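Long-range contacts in beta-phosphoglucomutase (Bacteroides vulgatus, PDB 3DV9), which probably interconverts phosphorylated sugars as a magnesium-dependent beta-phosphoglucomutase of the haloacid dehalogenase (HAD) family: residues V208-L213 against H228-F233; F52-S57 against R78-H83; E65-A70 against G164-E169. One frame throughout, in Å; residues are numbered along the deposited sequence.

Contact 1. Residues V208-L213 against H228-F233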
loop_
_atom_site.group_PDB
_atom_site.type_symbol
_atom_site.label_atom_id
_atom_site.label_comp_id
_atom_site.label_asym_id
_atom_site.label_seq_id
_atom_site.Cartn_x
_atom_site.Cartn_y
_atom_site.Cartn_z
ATOM N N VAL A 208 -6.604 1.051 6.031
ATOM C CA VAL A 208 -7.031 2.430 6.323
ATOM C C VAL A 208 -7.753 2.872 5.067
ATOM O O VAL A 208 -7.145 2.992 3.975
ATOM C CB VAL A 208 -5.797 3.367 6.603
ATOM C CG1 VAL A 208 -6.267 4.810 6.895
ATOM C CG2 VAL A 208 -4.860 2.826 7.728
ATOM N N ASN A 209 -9.060 3.077 5.195
ATOM C CA ASN A 209 -9.885 3.352 4.015
ATOM C C ASN A 209 -9.842 4.839 3.662
ATOM O O ASN A 209 -10.596 5.619 4.219
ATOM C CB ASN A 209 -11.334 2.854 4.179
ATOM C CG ASN A 209 -12.065 2.845 2.864
ATOM O OD1 ASN A 209 -11.544 3.374 1.877
ATOM N ND2 ASN A 209 -13.251 2.245 2.822
ATOM N N THR A 210 -9.005 5.220 2.692
ATOM C CA THR A 210 -8.847 6.631 2.397
ATOM C C THR A 210 -9.470 6.956 1.066
ATOM O O THR A 210 -9.294 8.067 0.544
ATOM C CB THR A 210 -7.345 6.995 2.319
ATOM O OG1 THR A 210 -6.749 6.246 1.246
ATOM C CG2 THR A 210 -6.629 6.683 3.649
ATOM N N GLY A 211 -10.172 5.983 0.469
ATOM C CA GLY A 211 -10.706 6.196 -0.884
ATOM C C GLY A 211 -12.214 6.062 -0.975
ATOM O O GLY A 211 -12.907 6.162 0.031
ATOM N N PRO A 212 -12.723 5.823 -2.189
ATOM C CA PRO A 212 -14.165 5.777 -2.509
ATOM C C PRO A 212 -14.851 4.410 -2.322
ATOM O O PRO A 212 -16.095 4.287 -2.505
ATOM C CB PRO A 212 -14.187 6.148 -3.983
ATOM C CG PRO A 212 -12.883 5.624 -4.526
ATOM C CD PRO A 212 -11.881 5.666 -3.393
ATOM N N LEU A 213 -14.046 3.382 -2.023
ATOM C CA LEU A 213 -14.545 2.004 -1.911
ATOM C C LEU A 213 -15.173 1.724 -0.552
ATOM O O LEU A 213 -14.874 2.392 0.439
ATOM C CB LEU A 213 -13.420 0.979 -2.187
ATOM C CG LEU A 213 -12.660 1.190 -3.526
ATOM C CD1 LEU A 213 -11.565 0.101 -3.701
ATOM C CD2 LEU A 213 -13.593 1.231 -4.719
ATOM N N HIS A 228 -10.725 4.278 9.664
ATOM C CA HIS A 228 -11.543 5.001 8.688
ATOM C C HIS A 228 -10.773 6.109 7.949
ATOM O O HIS A 228 -11.293 6.696 7.004
ATOM C CB HIS A 228 -12.784 5.526 9.415
ATOM C CG HIS A 228 -13.647 4.409 9.934
ATOM N ND1 HIS A 228 -14.254 3.490 9.105
ATOM C CD2 HIS A 228 -13.912 4.002 11.199
ATOM C CE1 HIS A 228 -14.915 2.605 9.834
ATOM N NE2 HIS A 228 -14.729 2.895 11.110
ATOM N N SER A 229 -9.566 6.434 8.431
ATOM C CA SER A 229 -8.771 7.534 7.861
ATOM C C SER A 229 -7.364 7.470 8.457
ATOM O O SER A 229 -7.161 6.864 9.528
ATOM C CB SER A 229 -9.379 8.910 8.239
ATOM O OG SER A 229 -9.250 9.163 9.635
HETATM N N MSE A 230 -6.437 8.196 7.856
HETATM C CA MSE A 230 -5.083 8.240 8.435
HETATM C C MSE A 230 -5.089 9.013 9.774
HETATM O O MSE A 230 -4.376 8.654 10.699
HETATM C CB MSE A 230 -4.043 8.765 7.439
HETATM C CG MSE A 230 -3.601 7.761 6.405
HETATM SE SE MSE A 230 -2.774 6.183 7.156
HETATM C CE MSE A 230 -1.016 6.837 7.542
ATOM N N PRO A 231 -5.872 10.112 9.882
ATOM C CA PRO A 231 -5.956 10.662 11.250
ATOM C C PRO A 231 -6.469 9.678 12.329
ATOM O O PRO A 231 -5.982 9.698 13.469
ATOM C CB PRO A 231 -6.944 11.835 11.066
ATOM C CG PRO A 231 -6.654 12.311 9.609
ATOM C CD PRO A 231 -6.530 10.987 8.874
ATOM N N ASP A 232 -7.414 8.815 11.965
ATOM C CA ASP A 232 -7.962 7.762 12.844
ATOM C C ASP A 232 -6.821 6.822 13.265
ATOM O O ASP A 232 -6.624 6.516 14.453
ATOM C CB ASP A 232 -9.119 7.025 12.101
ATOM C CG ASP A 232 -9.972 6.111 13.013
ATOM O OD1 ASP A 232 -10.015 6.378 14.235
ATOM O OD2 ASP A 232 -10.642 5.133 12.513
ATOM N N PHE A 233 -6.055 6.384 12.269
ATOM C CA PHE A 233 -4.911 5.489 12.516
ATOM C C PHE A 233 -3.894 6.169 13.469
ATOM O O PHE A 233 -3.503 5.607 14.494
ATOM C CB PHE A 233 -4.273 5.082 11.190
ATOM C CG PHE A 233 -3.030 4.281 11.357
ATOM C CD1 PHE A 233 -3.049 3.088 12.065
ATOM C CD2 PHE A 233 -1.816 4.785 10.890
ATOM C CE1 PHE A 233 -1.866 2.328 12.246
ATOM C CE2 PHE A 233 -0.619 4.045 11.050
ATOM C CZ PHE A 233 -0.643 2.825 11.761
#

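Contact 2. Residues F52-S57 against R78-H83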
loop_
_atom_site.group_PDB
_atom_site.type_symbol
_atom_site.label_atom_id
_atom_site.label_comp_id
_atom_site.label_asym_id
_atom_site.label_seq_id
_atom_site.Cartn_x
_atom_site.Cartn_y
_atom_site.Cartn_z
ATOM N N PHE A 52 -5.834 5.259 -25.620
ATOM C CA PHE A 52 -5.372 4.031 -26.292
ATOM C C PHE A 52 -6.535 3.089 -26.692
ATOM O O PHE A 52 -6.330 1.983 -27.153
ATOM C CB PHE A 52 -4.345 3.321 -25.418
ATOM C CG PHE A 52 -2.984 3.941 -25.469
ATOM C CD1 PHE A 52 -1.986 3.393 -26.287
ATOM C CD2 PHE A 52 -2.679 5.071 -24.695
ATOM C CE1 PHE A 52 -0.726 3.951 -26.347
ATOM C CE2 PHE A 52 -1.388 5.657 -24.747
ATOM C CZ PHE A 52 -0.415 5.090 -25.559
ATOM N N GLY A 53 -7.763 3.554 -26.541
ATOM C CA GLY A 53 -8.937 2.799 -26.996
ATOM C C GLY A 53 -9.478 1.776 -26.005
ATOM O O GLY A 53 -10.270 0.924 -26.376
ATOM N N PHE A 54 -9.062 1.882 -24.735
ATOM C CA PHE A 54 -9.473 0.966 -23.683
ATOM C C PHE A 54 -10.393 1.630 -22.643
ATOM O O PHE A 54 -10.230 2.807 -22.316
ATOM C CB PHE A 54 -8.246 0.447 -22.914
ATOM C CG PHE A 54 -7.310 -0.429 -23.720
ATOM C CD1 PHE A 54 -7.733 -1.658 -24.245
ATOM C CD2 PHE A 54 -5.976 -0.037 -23.920
ATOM C CE1 PHE A 54 -6.857 -2.490 -24.974
ATOM C CE2 PHE A 54 -5.069 -0.877 -24.664
ATOM C CZ PHE A 54 -5.522 -2.098 -25.184
ATOM N N GLY A 55 -11.311 0.855 -22.083
ATOM C CA GLY A 55 -12.225 1.374 -21.086
ATOM C C GLY A 55 -11.822 0.960 -19.686
ATOM O O GLY A 55 -12.128 -0.145 -19.253
ATOM N N LEU A 56 -11.160 1.864 -18.976
ATOM C CA LEU A 56 -10.872 1.671 -17.547
ATOM C C LEU A 56 -11.443 2.866 -16.783
ATOM O O LEU A 56 -10.970 3.994 -16.932
ATOM C CB LEU A 56 -9.355 1.529 -17.317
ATOM C CG LEU A 56 -8.844 1.286 -15.883
ATOM C CD1 LEU A 56 -9.155 -0.138 -15.350
ATOM C CD2 LEU A 56 -7.323 1.560 -15.771
ATOM N N SER A 57 -12.495 2.628 -16.006
ATOM C CA SER A 57 -13.115 3.716 -15.227
ATOM C C SER A 57 -12.222 4.061 -14.036
ATOM O O SER A 57 -11.400 3.237 -13.601
ATOM C CB SER A 57 -14.507 3.327 -14.723
ATOM O OG SER A 57 -14.396 2.445 -13.611
ATOM N N ARG A 78 -7.339 -8.203 -22.392
ATOM C CA ARG A 78 -7.869 -9.553 -22.551
ATOM C C ARG A 78 -9.375 -9.516 -22.695
ATOM O O ARG A 78 -9.936 -10.180 -23.557
ATOM C CB ARG A 78 -7.485 -10.455 -21.387
ATOM C CG ARG A 78 -6.080 -11.009 -21.472
ATOM C CD ARG A 78 -5.865 -12.165 -20.479
ATOM N NE ARG A 78 -6.001 -11.758 -19.076
ATOM C CZ ARG A 78 -5.037 -11.191 -18.354
ATOM N NH1 ARG A 78 -3.846 -10.948 -18.894
ATOM N NH2 ARG A 78 -5.262 -10.863 -17.088
ATOM N N ARG A 79 -10.028 -8.719 -21.864
ATOM C CA ARG A 79 -11.477 -8.690 -21.881
ATOM C C ARG A 79 -12.077 -7.949 -23.076
ATOM O O ARG A 79 -13.157 -8.313 -23.534
ATOM C CB ARG A 79 -12.031 -8.160 -20.561
ATOM C CG ARG A 79 -12.192 -6.678 -20.477
ATOM C CD ARG A 79 -12.567 -6.299 -19.083
ATOM N NE ARG A 79 -12.622 -4.849 -18.932
ATOM C CZ ARG A 79 -12.422 -4.212 -17.790
ATOM N NH1 ARG A 79 -12.126 -4.901 -16.698
ATOM N NH2 ARG A 79 -12.492 -2.886 -17.760
ATOM N N GLU A 80 -11.374 -6.936 -23.586
ATOM C CA GLU A 80 -11.874 -6.133 -24.710
ATOM C C GLU A 80 -11.471 -6.711 -26.061
ATOM O O GLU A 80 -12.208 -6.563 -27.042
ATOM C CB GLU A 80 -11.401 -4.686 -24.605
ATOM C CG GLU A 80 -12.032 -3.907 -23.467
ATOM C CD GLU A 80 -11.843 -2.404 -23.583
ATOM O OE1 GLU A 80 -11.232 -1.935 -24.584
ATOM O OE2 GLU A 80 -12.350 -1.687 -22.697
ATOM N N ARG A 81 -10.317 -7.385 -26.093
ATOM C CA ARG A 81 -9.665 -7.828 -27.330
ATOM C C ARG A 81 -9.377 -9.328 -27.344
ATOM O O ARG A 81 -9.024 -9.880 -28.382
ATOM C CB ARG A 81 -8.340 -7.077 -27.523
ATOM C CG ARG A 81 -8.473 -5.564 -27.571
ATOM C CD ARG A 81 -7.192 -4.904 -28.089
ATOM N NE ARG A 81 -6.033 -5.139 -27.216
ATOM C CZ ARG A 81 -4.801 -4.700 -27.473
ATOM N NH1 ARG A 81 -4.552 -4.007 -28.579
ATOM N NH2 ARG A 81 -3.815 -4.977 -26.640
ATOM N N GLY A 82 -9.483 -9.967 -26.174
ATOM C CA GLY A 82 -9.267 -11.415 -26.042
ATOM C C GLY A 82 -7.817 -11.874 -26.047
ATOM O O GLY A 82 -7.547 -13.072 -26.181
ATOM N N HIS A 83 -6.891 -10.920 -25.926
ATOM C CA HIS A 83 -5.456 -11.202 -25.850
ATOM C C HIS A 83 -4.741 -10.152 -25.001
ATOM O O HIS A 83 -5.236 -9.032 -24.831
ATOM C CB HIS A 83 -4.803 -11.295 -27.254
ATOM C CG HIS A 83 -4.911 -10.043 -28.074
ATOM N ND1 HIS A 83 -4.114 -8.937 -27.863
ATOM C CD2 HIS A 83 -5.696 -9.737 -29.140
ATOM C CE1 HIS A 83 -4.424 -7.993 -28.735
ATOM N NE2 HIS A 83 -5.381 -8.453 -29.521
#

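Contact 3. Residues E65-A70 against G164-E169. With MG (magnesium ion), chain B; PO4 (phosphate ion), chain C.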
loop_
_atom_site.group_PDB
_atom_site.type_symbol
_atom_site.label_atom_id
_atom_site.label_comp_id
_atom_site.label_asym_id
_atom_site.label_seq_id
_atom_site.Cartn_x
_atom_site.Cartn_y
_atom_site.Cartn_z
ATOM N N GLU A 65 -5.697 -0.604 -7.730
ATOM C CA GLU A 65 -4.650 0.093 -6.975
ATOM C C GLU A 65 -3.593 -0.888 -6.448
ATOM O O GLU A 65 -3.918 -1.860 -5.784
ATOM C CB GLU A 65 -5.254 0.886 -5.807
ATOM C CG GLU A 65 -4.190 1.617 -5.006
ATOM C CD GLU A 65 -4.784 2.561 -3.969
ATOM O OE1 GLU A 65 -6.001 2.874 -4.021
ATOM O OE2 GLU A 65 -4.008 2.951 -3.106
ATOM N N GLY A 66 -2.315 -0.620 -6.746
ATOM C CA GLY A 66 -1.226 -1.506 -6.376
ATOM C C GLY A 66 -0.735 -2.477 -7.429
ATOM O O GLY A 66 0.381 -2.998 -7.334
ATOM N N ARG A 67 -1.570 -2.762 -8.416
ATOM C CA ARG A 67 -1.266 -3.768 -9.440
ATOM C C ARG A 67 -0.216 -3.169 -10.394
ATOM O O ARG A 67 -0.250 -1.966 -10.663
ATOM C CB ARG A 67 -2.570 -4.044 -10.194
ATOM C CG ARG A 67 -2.639 -5.342 -10.923
ATOM C CD ARG A 67 -3.975 -5.467 -11.623
ATOM N NE ARG A 67 -4.990 -6.210 -10.863
ATOM C CZ ARG A 67 -4.853 -7.471 -10.454
ATOM N NH1 ARG A 67 -3.731 -8.138 -10.686
ATOM N NH2 ARG A 67 -5.830 -8.063 -9.791
ATOM N N THR A 68 0.690 -3.980 -10.938
ATOM C CA THR A 68 1.594 -3.451 -11.960
ATOM C C THR A 68 0.794 -2.921 -13.151
ATOM O O THR A 68 -0.261 -3.477 -13.513
ATOM C CB THR A 68 2.602 -4.505 -12.476
ATOM O OG1 THR A 68 1.936 -5.407 -13.379
ATOM C CG2 THR A 68 3.224 -5.265 -11.317
ATOM N N GLY A 69 1.307 -1.853 -13.761
ATOM C CA GLY A 69 0.725 -1.278 -14.970
ATOM C C GLY A 69 0.441 -2.336 -16.017
ATOM O O GLY A 69 -0.648 -2.338 -16.593
ATOM N N ALA A 70 1.403 -3.254 -16.244
ATOM C CA ALA A 70 1.245 -4.295 -17.276
ATOM C C ALA A 70 0.058 -5.217 -16.990
ATOM O O ALA A 70 -0.711 -5.569 -17.894
ATOM C CB ALA A 70 2.572 -5.131 -17.454
ATOM N N GLY A 164 4.048 -7.595 -8.484
ATOM C CA GLY A 164 3.418 -6.628 -7.575
ATOM C C GLY A 164 2.163 -7.115 -6.856
ATOM O O GLY A 164 1.732 -8.246 -7.005
ATOM N N LYS A 165 1.590 -6.248 -6.029
ATOM C CA LYS A 165 0.321 -6.551 -5.382
ATOM C C LYS A 165 -0.660 -7.064 -6.453
ATOM O O LYS A 165 -0.663 -6.531 -7.564
ATOM C CB LYS A 165 -0.150 -5.289 -4.645
ATOM C CG LYS A 165 0.835 -4.867 -3.513
ATOM C CD LYS A 165 0.705 -3.327 -3.218
ATOM C CE LYS A 165 1.898 -2.845 -2.392
ATOM N NZ LYS A 165 1.713 -1.465 -1.819
ATOM N N PRO A 166 -1.474 -8.115 -6.138
ATOM C CA PRO A 166 -1.665 -8.692 -4.817
ATOM C C PRO A 166 -0.668 -9.821 -4.470
ATOM O O PRO A 166 -0.831 -10.474 -3.471
ATOM C CB PRO A 166 -3.080 -9.274 -4.916
ATOM C CG PRO A 166 -3.153 -9.765 -6.341
ATOM C CD PRO A 166 -2.343 -8.772 -7.148
ATOM N N ASN A 167 0.356 -10.020 -5.297
ATOM C CA ASN A 167 1.413 -10.978 -4.932
ATOM C C ASN A 167 2.064 -10.458 -3.627
ATOM O O ASN A 167 2.227 -9.215 -3.490
ATOM C CB ASN A 167 2.445 -11.066 -6.052
ATOM C CG ASN A 167 3.401 -12.264 -5.900
ATOM O OD1 ASN A 167 4.152 -12.353 -4.915
ATOM N ND2 ASN A 167 3.421 -13.164 -6.918
ATOM N N PRO A 168 2.365 -11.357 -2.659
ATOM C CA PRO A 168 3.013 -10.913 -1.411
ATOM C C PRO A 168 4.453 -10.426 -1.604
ATOM O O PRO A 168 4.987 -9.860 -0.675
ATOM C CB PRO A 168 3.021 -12.174 -0.537
ATOM C CG PRO A 168 2.937 -13.281 -1.468
ATOM C CD PRO A 168 2.045 -12.800 -2.593
ATOM N N GLU A 169 5.042 -10.627 -2.801
ATOM C CA GLU A 169 6.459 -10.273 -3.077
ATOM C C GLU A 169 6.951 -8.922 -2.530
ATOM O O GLU A 169 7.972 -8.892 -1.875
ATOM C CB GLU A 169 6.833 -10.460 -4.572
ATOM C CG GLU A 169 8.330 -10.269 -4.896
ATOM C CD GLU A 169 9.213 -11.343 -4.264
ATOM O OE1 GLU A 169 8.675 -12.339 -3.722
ATOM O OE2 GLU A 169 10.447 -11.171 -4.281
HETATM MG MG MG B . -2.348 2.400 -1.984
HETATM P P PO4 C . 0.439 1.918 -4.020
HETATM O O1 PO4 C . 1.526 2.637 -3.244
HETATM O O2 PO4 C . -0.922 2.233 -3.464
HETATM O O3 PO4 C . 0.668 0.405 -3.987
HETATM O O4 PO4 C . 0.455 2.305 -5.493
HETATM O O HOH W 1 3.084 -3.675 -5.695
HETATM O O HOH W 2 0.467 -6.805 -10.008
HETATM O O HOH W 3 -2.420 0.002 -2.042
HETATM O O HOH W 4 -1.138 1.727 -3.569
#

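Contact 1. Residues V208-L213 against H228-F233
Val208 wedges its two methyls against Ser229, Met230 and Phe233, at the edge of the Rossmann-like HAD core where strand 204-208 gives way to a loop and helix 230-244 begins. Val208 CG1 is anti to the backbone N (chi1 180°) and lies 3.3 Å from Ser229 C. The same methyl is 3.8 Å from SE of Met230, a selenomethionine whose chain bends at chi2 and chi3 and crosses Val208 at about a right angle. The other methyl, CG2, approaches Phe233 CB at 4.2 Å. A short branched valine suits this buried place, filling the angle between the helix start and Ile188 of the neighbouring strand, while the flexible Met230 continues to Val33 and Met110.

His228 takes part through its backbone, its CB pointing away. Its carbonyl O lies 3.1 Å from Asn209 O; both are acceptors, so no bond joins them. Backbone bonding of Asn209 with Phe227 joins the ends of strands 204-208 and 225-227 nearby. Asparagine serves the turn by using both ends of its amide: OD1 accepts from Gly211 N in an Asx turn, while ND2 donates to Leu213 O (2.9 Å) and also to Asp215. On the helix side, Ser229 is the N-cap, and its OG accepts from Asp232 N at 3.0 Å, with an N-H...O angle of 155°.

Contact 2. Residues F52-S57 against R78-H83
Glu80 and Gly55 make the principal polar link here: Gly55 N donates to Glu80 OE2 at 2.8 Å with an N-H...O angle of 152°, meeting the oxygen on its syn side, somewhat out of the carboxylate plane. Glu80 CB points toward the loop, and glutamate suits the site because its extended chain carries a carboxylate acceptor as far as Gly55 N. Glycine suits the other side of the bond, since Glu80 OE2 lies only 3.5 Å from Gly55 CA. A second, weak bond runs from Arg79 NH2 to Gly55 O (3.1 Å), the oxygen lying at the guanidinium edge. Arg79 CG sits between the backbone N and the carbonyl carbon (chi1 88°), after which the chain runs extended to NE; its NH1 forms a salt bridge with Glu60 on helix 58-63.

Helix 38-51 ends in a Schellman motif as it enters this loop. Gly53, with positive phi, is its C-prime residue, and Phe54 N and Gly53 N bond back to Met49 O and Lys50 O. Helices 38-51, 58-63 and 69-81 belong to the helical bundle that in HAD phosphatases and mutases of this kind forms the cap.

The aromatic contacts centre on Phe54, whose flat apolar ring fills the buried place between Met49, Val76 and Ile93 yet gives its edge to two charged neighbours. CD1 lies 3.5 Å from Glu80 OE1, and CZ stands over the centre of the Arg81 guanidinium, 3.5 Å from Arg81 CZ. Ring and guanidinium planes are 89° apart, a perpendicular approach, ring edge over guanidinium face. The opposite guanidinium face carries His83 CE1, while Arg81 NH2 bonds to Ser77 OG and NH1 pairs with Glu89.

Contact 3. Residues E65-A70 against G164-E169
Lys165 CG is anti to the carbonyl carbon (chi1 -63°), and the chain, extended beyond it, passes Gly66 toward the active site; Glu65 CG is anti to the backbone N (chi1 180°), and its extended chain heads for the metal. The two segments thus bring a cap loop onto the loop that carries the probable conserved HAD lysine, followed by a cis peptide to Pro166. Glu65 OE2 binds magnesium at 2.1 Å beside Asp29, Asp31 and Asn190, with water or phosphate oxygen as further ligands. Lys165 NZ bonds to O3 of a phosphate ion, probably from the crystallisation liquor, at 3.0 Å, and is gripped also by Asp29, Glu189 and Val130 O. That phosphate is probably present in only part of the molecules, with water in place of O2 in the others. A long lysine suits a backbone lying well back from these oxygens.

Between the loops no direct hydrogen bond forms. Gly66 O rests 3.6 Å from Lys165 CB; with its positive phi and with Lys165 CD close by, glycine suits this place. Two waters bridge the backbones: one joins Gly66 O to Lys165 N, the other Thr68 N to Lys165 O. Thr68 CG2 packs on Gly164 N, and Arg67 NH1 lies 3.9 Å from Pro166 CD, while its NE bonds to His64. Lys165 O also receives a CA-H...O contact from Arg67 CA at 3.4 Å, 161° at the hydrogen.

How the contacts relate
Contact 3 holds one of the magnesium ligands, Glu65, and the lysine beside the phosphate, and the other two lie at nearly equal distances from it. Contact 2 lies on the same side of the chain's centre, about 19 Å away between centres, at the far end of helix 69-81, which both share; it binds cap elements to one another, whereas contact 3 joins cap to core. Contact 1 lies on the opposite side of the chain's centre, its own centre about 20 Å from that of contact 3, where a core strand runs out into its loop and helix 230-244 begins; even so, the Thr210 side chain is about 7 Å from the magnesium. Contacts 1 and 2 are about 30 Å apart between centres.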